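Local coordinates for protein trehalose operon transcriptional repressor (Bacillus subtilis, PDB 2OGG) that represses transcription of the trePA operon and can bind trehalose-6-phosphate, here as its C-terminal effector-binding (UTRA) domain, at residues L29-R42 / L53-L66. Residues are numbered along the deposited sequence; the frame is centred on the assembly and turned at random.
With SO4 (sulfate ion), chain D; SO4 (sulfate ion), chain C.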
loop_
_atom_site.group_PDB
_atom_site.type_symbol
_atom_site.label_atom_id
_atom_site.label_comp_id
_atom_site.label_asym_id
_atom_site.label_seq_id
_atom_site.Cartn_x
_atom_site.Cartn_y
_atom_site.Cartn_z
ATOM N N LEU A 29 12.009 -6.956 19.398
ATOM C CA LEU A 29 11.507 -5.607 19.653
ATOM C C LEU A 29 12.624 -4.579 19.760
ATOM O O LEU A 29 12.367 -3.422 20.042
ATOM C CB LEU A 29 10.714 -5.627 20.953
ATOM C CG LEU A 29 9.631 -4.611 21.218
ATOM C CD1 LEU A 29 8.696 -4.503 20.040
ATOM C CD2 LEU A 29 8.891 -5.041 22.444
ATOM N N ARG A 30 13.851 -4.991 19.454
ATOM C CA ARG A 30 15.039 -4.168 19.666
ATOM C C ARG A 30 15.005 -3.424 20.998
ATOM O O ARG A 30 15.210 -2.216 21.050
ATOM C CB ARG A 30 15.238 -3.189 18.515
ATOM C CG ARG A 30 15.885 -3.786 17.274
ATOM C CD ARG A 30 15.558 -2.898 16.065
ATOM N NE ARG A 30 16.001 -3.495 14.807
ATOM C CZ ARG A 30 15.524 -3.158 13.606
ATOM N NH1 ARG A 30 14.579 -2.235 13.492
ATOM N NH2 ARG A 30 15.979 -3.766 12.522
ATOM N N ALA A 31 14.711 -4.154 22.067
ATOM C CA ALA A 31 14.657 -3.600 23.423
ATOM C C ALA A 31 15.894 -3.993 24.243
ATOM O O ALA A 31 16.379 -5.122 24.115
ATOM C CB ALA A 31 13.410 -4.107 24.131
ATOM N N ASN A 32 16.271 -3.133 25.199
ATOM C CA ASN A 32 17.338 -3.431 26.171
ATOM C C ASN A 32 16.835 -4.124 27.447
ATOM O O ASN A 32 15.627 -4.130 27.770
ATOM C CB ASN A 32 18.038 -2.144 26.634
ATOM C CG ASN A 32 18.488 -1.261 25.490
ATOM O OD1 ASN A 32 19.030 -1.739 24.490
ATOM N ND2 ASN A 32 18.414 0.049 25.707
ATOM N N LEU A 33 17.816 -4.515 28.258
ATOM C CA LEU A 33 17.604 -4.942 29.623
ATOM C C LEU A 33 16.702 -4.055 30.479
ATOM O O LEU A 33 15.799 -4.526 31.164
ATOM C CB LEU A 33 17.290 -6.419 29.720
ATOM C CG LEU A 33 17.819 -7.185 30.925
ATOM C CD1 LEU A 33 16.976 -8.448 31.093
ATOM C CD2 LEU A 33 19.296 -7.524 30.711
ATOM N N ASP A 34 16.902 -2.750 30.380
ATOM C CA ASP A 34 16.242 -1.822 31.277
ATOM C C ASP A 34 15.080 -1.100 30.600
ATOM O O ASP A 34 14.933 0.119 30.734
ATOM C CB ASP A 34 17.263 -0.817 31.816
ATOM C CG ASP A 34 18.320 -0.453 30.785
ATOM O OD1 ASP A 34 18.317 0.712 30.326
ATOM O OD2 ASP A 34 19.106 -1.346 30.384
ATOM N N ASP A 35 14.384 -1.823 29.730
ATOM C CA ASP A 35 13.194 -1.313 29.086
ATOM C C ASP A 35 12.043 -2.126 29.642
ATOM O O ASP A 35 12.161 -3.334 29.793
ATOM C CB ASP A 35 13.269 -1.539 27.576
ATOM C CG ASP A 35 14.106 -0.490 26.859
ATOM O OD1 ASP A 35 14.006 0.717 27.216
ATOM O OD2 ASP A 35 14.779 -0.865 25.865
ATOM N N ASP A 36 10.979 -1.460 30.055
ATOM C CA ASP A 36 9.816 -2.160 30.569
ATOM C C ASP A 36 8.880 -2.459 29.403
ATOM O O ASP A 36 8.472 -1.555 28.670
ATOM C CB ASP A 36 9.121 -1.333 31.655
ATOM C CG ASP A 36 9.770 -1.512 33.028
ATOM O OD1 ASP A 36 10.527 -2.498 33.204
ATOM O OD2 ASP A 36 9.446 -0.728 33.959
ATOM N N ILE A 37 8.568 -3.735 29.228
ATOM C CA ILE A 37 7.819 -4.191 28.074
ATOM C C ILE A 37 6.530 -4.836 28.556
ATOM O O ILE A 37 6.548 -5.614 29.495
ATOM C CB ILE A 37 8.632 -5.270 27.289
ATOM C CG1 ILE A 37 9.909 -4.660 26.710
ATOM C CG2 ILE A 37 7.801 -5.874 26.177
ATOM C CD1 ILE A 37 9.637 -3.511 25.786
ATOM N N TRP A 38 5.414 -4.503 27.921
ATOM C CA TRP A 38 4.150 -5.137 28.243
ATOM C C TRP A 38 4.127 -6.394 27.397
ATOM O O TRP A 38 4.632 -6.365 26.273
ATOM C CB TRP A 38 3.014 -4.240 27.771
ATOM C CG TRP A 38 2.798 -3.034 28.594
ATOM C CD1 TRP A 38 2.918 -1.734 28.192
ATOM C CD2 TRP A 38 2.226 -2.996 29.909
ATOM N NE1 TRP A 38 2.460 -0.878 29.186
ATOM C CE2 TRP A 38 1.975 -1.634 30.218
ATOM C CE3 TRP A 38 1.744 -3.977 30.775
ATOM C CZ2 TRP A 38 1.352 -1.244 31.390
ATOM C CZ3 TRP A 38 1.106 -3.579 31.948
ATOM C CH2 TRP A 38 0.935 -2.236 32.251
ATOM N N GLU A 39 3.749 -7.529 27.987
ATOM C CA GLU A 39 3.503 -8.740 27.210
ATOM C C GLU A 39 2.051 -9.174 27.358
ATOM O O GLU A 39 1.543 -9.262 28.471
ATOM C CB GLU A 39 4.405 -9.869 27.675
ATOM C CG GLU A 39 3.817 -11.261 27.421
ATOM C CD GLU A 39 4.804 -12.406 27.699
ATOM O OE1 GLU A 39 5.183 -12.597 28.876
ATOM O OE2 GLU A 39 5.235 -13.089 26.734
ATOM N N VAL A 40 1.356 -9.381 26.251
ATOM C CA VAL A 40 -0.019 -9.900 26.332
ATOM C C VAL A 40 -0.145 -11.131 25.439
ATOM O O VAL A 40 0.266 -11.110 24.260
ATOM C CB VAL A 40 -1.039 -8.876 25.842
ATOM C CG1 VAL A 40 -2.475 -9.376 26.101
ATOM C CG2 VAL A 40 -0.787 -7.511 26.491
ATOM N N ILE A 41 -0.547 -12.248 26.033
ATOM C CA ILE A 41 -0.756 -13.444 25.254
ATOM C C ILE A 41 -2.217 -13.874 25.333
ATOM O O ILE A 41 -2.749 -14.149 26.418
ATOM C CB ILE A 41 0.209 -14.552 25.673
ATOM C CG1 ILE A 41 1.643 -14.182 25.284
ATOM C CG2 ILE A 41 -0.176 -15.891 25.062
ATOM C CD1 ILE A 41 2.655 -15.140 25.861
ATOM N N ARG A 42 -2.859 -13.950 24.177
ATOM C CA ARG A 42 -4.298 -14.236 24.107
ATOM C C ARG A 42 -4.580 -15.349 23.138
ATOM O O ARG A 42 -3.930 -15.437 22.096
ATOM C CB ARG A 42 -5.042 -13.010 23.608
ATOM C CG ARG A 42 -5.010 -11.884 24.574
ATOM C CD ARG A 42 -5.594 -10.604 24.003
ATOM N NE ARG A 42 -4.757 -9.992 22.974
ATOM C CZ ARG A 42 -5.217 -9.060 22.136
ATOM N NH1 ARG A 42 -6.524 -8.770 22.121
ATOM N NH2 ARG A 42 -4.438 -8.588 21.176
ATOM N N LEU A 53 -3.459 -17.823 18.319
ATOM C CA LEU A 53 -2.767 -17.370 19.514
ATOM C C LEU A 53 -2.089 -16.057 19.208
ATOM O O LEU A 53 -1.377 -15.956 18.214
ATOM C CB LEU A 53 -1.762 -18.403 20.002
ATOM C CG LEU A 53 -1.165 -17.945 21.325
ATOM C CD1 LEU A 53 -2.139 -18.234 22.454
ATOM C CD2 LEU A 53 0.246 -18.512 21.577
ATOM N N ASP A 54 -2.507 -15.000 19.902
ATOM C CA ASP A 54 -2.013 -13.649 19.624
ATOM C C ASP A 54 -1.040 -13.199 20.708
ATOM O O ASP A 54 -1.388 -13.171 21.887
ATOM C CB ASP A 54 -3.178 -12.675 19.552
ATOM C CG ASP A 54 -3.874 -12.696 18.195
ATOM O OD1 ASP A 54 -3.152 -12.769 17.172
ATOM O OD2 ASP A 54 -5.128 -12.536 18.135
ATOM N N LYS A 55 0.203 -12.955 20.333
ATOM C CA LYS A 55 1.192 -12.431 21.292
ATOM C C LYS A 55 1.576 -10.986 20.973
ATOM O O LYS A 55 1.935 -10.680 19.838
ATOM C CB LYS A 55 2.415 -13.348 21.313
ATOM C CG LYS A 55 2.041 -14.785 21.682
ATOM C CD LYS A 55 3.094 -15.820 21.293
ATOM C CE LYS A 55 4.308 -15.717 22.209
ATOM N NZ LYS A 55 5.188 -16.904 22.130
ATOM N N ASP A 56 1.242 -10.056 21.856
ATOM C CA ASP A 56 1.681 -8.680 21.648
ATOM C C ASP A 56 2.761 -8.314 22.655
ATOM O O ASP A 56 2.549 -8.521 23.845
ATOM C CB ASP A 56 0.508 -7.697 21.764
ATOM C CG ASP A 56 -0.317 -7.598 20.472
ATOM O OD1 ASP A 56 0.103 -6.801 19.601
ATOM O OD2 ASP A 56 -1.402 -8.257 20.342
ATOM N N TYR A 57 3.666 -7.440 22.223
ATOM C CA TYR A 57 4.753 -6.911 23.042
ATOM C C TYR A 57 5.022 -5.455 22.628
ATOM O O TYR A 57 5.354 -5.199 21.474
ATOM C CB TYR A 57 6.026 -7.715 22.774
ATOM C CG TYR A 57 5.915 -9.161 23.174
ATOM C CD1 TYR A 57 6.232 -9.574 24.468
ATOM C CD2 TYR A 57 5.567 -10.131 22.248
ATOM C CE1 TYR A 57 6.133 -10.888 24.829
ATOM C CE2 TYR A 57 5.323 -11.399 22.636
ATOM C CZ TYR A 57 5.689 -11.802 23.905
ATOM O OH TYR A 57 5.531 -13.122 24.273
ATOM N N PHE A 58 4.936 -4.510 23.563
ATOM C CA PHE A 58 5.243 -3.126 23.262
ATOM C C PHE A 58 5.761 -2.380 24.481
ATOM O O PHE A 58 5.684 -2.895 25.603
ATOM C CB PHE A 58 4.034 -2.429 22.651
ATOM C CG PHE A 58 2.788 -2.605 23.448
ATOM C CD1 PHE A 58 2.023 -3.724 23.297
ATOM C CD2 PHE A 58 2.479 -1.724 24.462
ATOM C CE1 PHE A 58 0.899 -3.911 24.063
ATOM C CE2 PHE A 58 1.341 -1.892 25.223
ATOM C CZ PHE A 58 0.533 -2.972 25.004
ATOM N N PHE A 59 6.462 -1.269 24.241
ATOM C CA PHE A 59 7.166 -0.576 25.333
ATOM C C PHE A 59 6.184 0.201 26.203
ATOM O O PHE A 59 5.546 1.176 25.740
ATOM C CB PHE A 59 8.223 0.405 24.807
ATOM C CG PHE A 59 9.369 -0.238 24.106
ATOM C CD1 PHE A 59 10.641 -0.188 24.663
ATOM C CD2 PHE A 59 9.240 -0.663 22.789
ATOM C CE1 PHE A 59 11.745 -0.631 23.954
ATOM C CE2 PHE A 59 10.322 -1.244 22.117
ATOM C CZ PHE A 59 11.590 -1.151 22.672
ATOM N N ARG A 60 6.375 0.037 27.501
ATOM C CA ARG A 60 5.592 0.788 28.437
ATOM C C ARG A 60 5.903 2.276 28.314
ATOM O O ARG A 60 5.063 3.113 28.588
ATOM C CB ARG A 60 5.863 0.309 29.840
ATOM C CG ARG A 60 5.419 1.293 30.899
ATOM C CD ARG A 60 6.264 1.105 32.116
ATOM N NE ARG A 60 6.114 2.227 33.009
ATOM C CZ ARG A 60 6.619 3.433 32.784
ATOM N NH1 ARG A 60 7.470 3.638 31.781
ATOM N NH2 ARG A 60 6.388 4.394 33.662
ATOM N N LYS A 61 7.105 2.612 27.880
ATOM C CA LYS A 61 7.494 4.020 27.824
ATOM C C LYS A 61 6.594 4.816 26.897
ATOM O O LYS A 61 6.245 5.934 27.189
ATOM C CB LYS A 61 8.956 4.145 27.420
ATOM C CG LYS A 61 9.273 5.317 26.518
ATOM C CD LYS A 61 10.707 5.149 26.008
ATOM C CE LYS A 61 11.028 3.652 25.781
ATOM N NZ LYS A 61 12.484 3.351 25.858
ATOM N N HIS A 62 6.039 4.137 25.909
ATOM C CA HIS A 62 5.114 4.760 24.981
ATOM C C HIS A 62 3.621 4.558 25.295
ATOM O O HIS A 62 2.802 5.444 24.980
ATOM C CB HIS A 62 5.475 4.397 23.532
ATOM C CG HIS A 62 6.692 5.115 23.026
ATOM N ND1 HIS A 62 7.901 4.474 22.816
ATOM C CD2 HIS A 62 6.920 6.446 22.822
ATOM C CE1 HIS A 62 8.814 5.377 22.493
ATOM N NE2 HIS A 62 8.252 6.579 22.514
ATOM N N VAL A 63 3.322 3.492 26.053
ATOM C CA VAL A 63 1.954 3.113 26.475
ATOM C C VAL A 63 1.923 2.773 27.980
ATOM O O VAL A 63 2.065 1.616 28.378
ATOM C CB VAL A 63 1.428 1.928 25.635
ATOM C CG1 VAL A 63 0.040 1.522 26.056
ATOM C CG2 VAL A 63 1.442 2.321 24.164
ATOM N N PRO A 64 1.975 3.811 28.814
ATOM C CA PRO A 64 2.243 3.590 30.224
ATOM C C PRO A 64 1.144 2.855 30.975
ATOM O O PRO A 64 1.351 2.438 32.112
ATOM C CB PRO A 64 2.405 5.017 30.782
ATOM C CG PRO A 64 1.970 5.944 29.680
ATOM C CD PRO A 64 2.205 5.207 28.416
ATOM N N HIS A 65 -0.040 2.794 30.401
ATOM C CA HIS A 65 -1.191 2.353 31.156
ATOM C C HIS A 65 -1.880 1.283 30.353
ATOM O O HIS A 65 -1.961 1.366 29.117
ATOM C CB HIS A 65 -2.171 3.505 31.352
ATOM C CG HIS A 65 -1.649 4.618 32.211
ATOM N ND1 HIS A 65 -1.965 5.941 31.988
ATOM C CD2 HIS A 65 -0.789 4.611 33.259
ATOM C CE1 HIS A 65 -1.342 6.699 32.873
ATOM N NE2 HIS A 65 -0.664 5.911 33.690
ATOM N N LEU A 66 -2.240 0.197 31.018
ATOM C CA LEU A 66 -2.916 -0.872 30.329
ATOM C C LEU A 66 -3.697 -1.697 31.340
ATOM O O LEU A 66 -3.360 -1.721 32.529
ATOM C CB LEU A 66 -1.892 -1.710 29.590
ATOM C CG LEU A 66 -2.415 -2.752 28.591
ATOM C CD1 LEU A 66 -2.982 -2.065 27.353
ATOM C CD2 LEU A 66 -1.274 -3.722 28.204
HETATM S S SO4 D . 10.947 2.116 31.012
HETATM O O1 SO4 D . 11.043 1.198 29.873
HETATM O O2 SO4 D . 10.839 3.483 30.492
HETATM O O3 SO4 D . 9.752 1.829 31.824
HETATM O O4 SO4 D . 12.146 1.958 31.842
HETATM S S SO4 C . -6.433 -6.497 18.793
HETATM O O1 SO4 C . -5.047 -6.364 18.369
HETATM O O2 SO4 C . -7.200 -5.314 18.455
HETATM O O3 SO4 C . -7.114 -7.583 18.111
HETATM O O4 SO4 C . -6.392 -6.689 20.229
HETATM O O HOH W 1 9.280 1.070 27.981
HETATM O O HOH W 2 -2.262 -10.353 22.349
#
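Trp38 and Phe58 form a hydrogen-bonded pair of the antiparallel beta hairpin built from strands 37-46 and 49-59, two neighbouring strands in the six-stranded sheet of the UTRA domain. The Trp38 side chain is clasped by the loop that follows the second strand. Its CB sits over one face of the Phe58 ring, 4.0 Å from the centroid, in a CH-pi contact. Phe58 has its CG between backbone N and carbonyl carbon (chi1 51°), which brings CE2 within 3.4 Å of Trp38 CD1; the two ring planes are inclined at 42°. Farther along the indole edge, Trp38 NE1 donates to Val63 O at 2.7 Å, an acceptor lying near the ring plane, which fixes the rotation of the indole. The side chain ends under Leu66, where Leu66 CB lies 3.9 Å from the centroid of the Trp38 six-membered ring.

On the other face of the sheet, Ile37 CD1 covers the Phe59 ring, whose CE2 and CZ touch Leu29 CG and Ala31 CB, while Tyr57 OH donates a very short bond to Glu39 OE2. Arg42, on the Trp38 face, turns at chi3 (-71°), and its NH2 makes a salt bridge to Asp56 OD2, which lies in the guanidinium plane; Asp56 OD1 is held by Thr133 and Gln131 of the adjoining strand. Arg42 NH1 and NH2 both donate to O4 of the chain C sulfate, probably a crystallisation additive, at 2.8 and 2.9 Å.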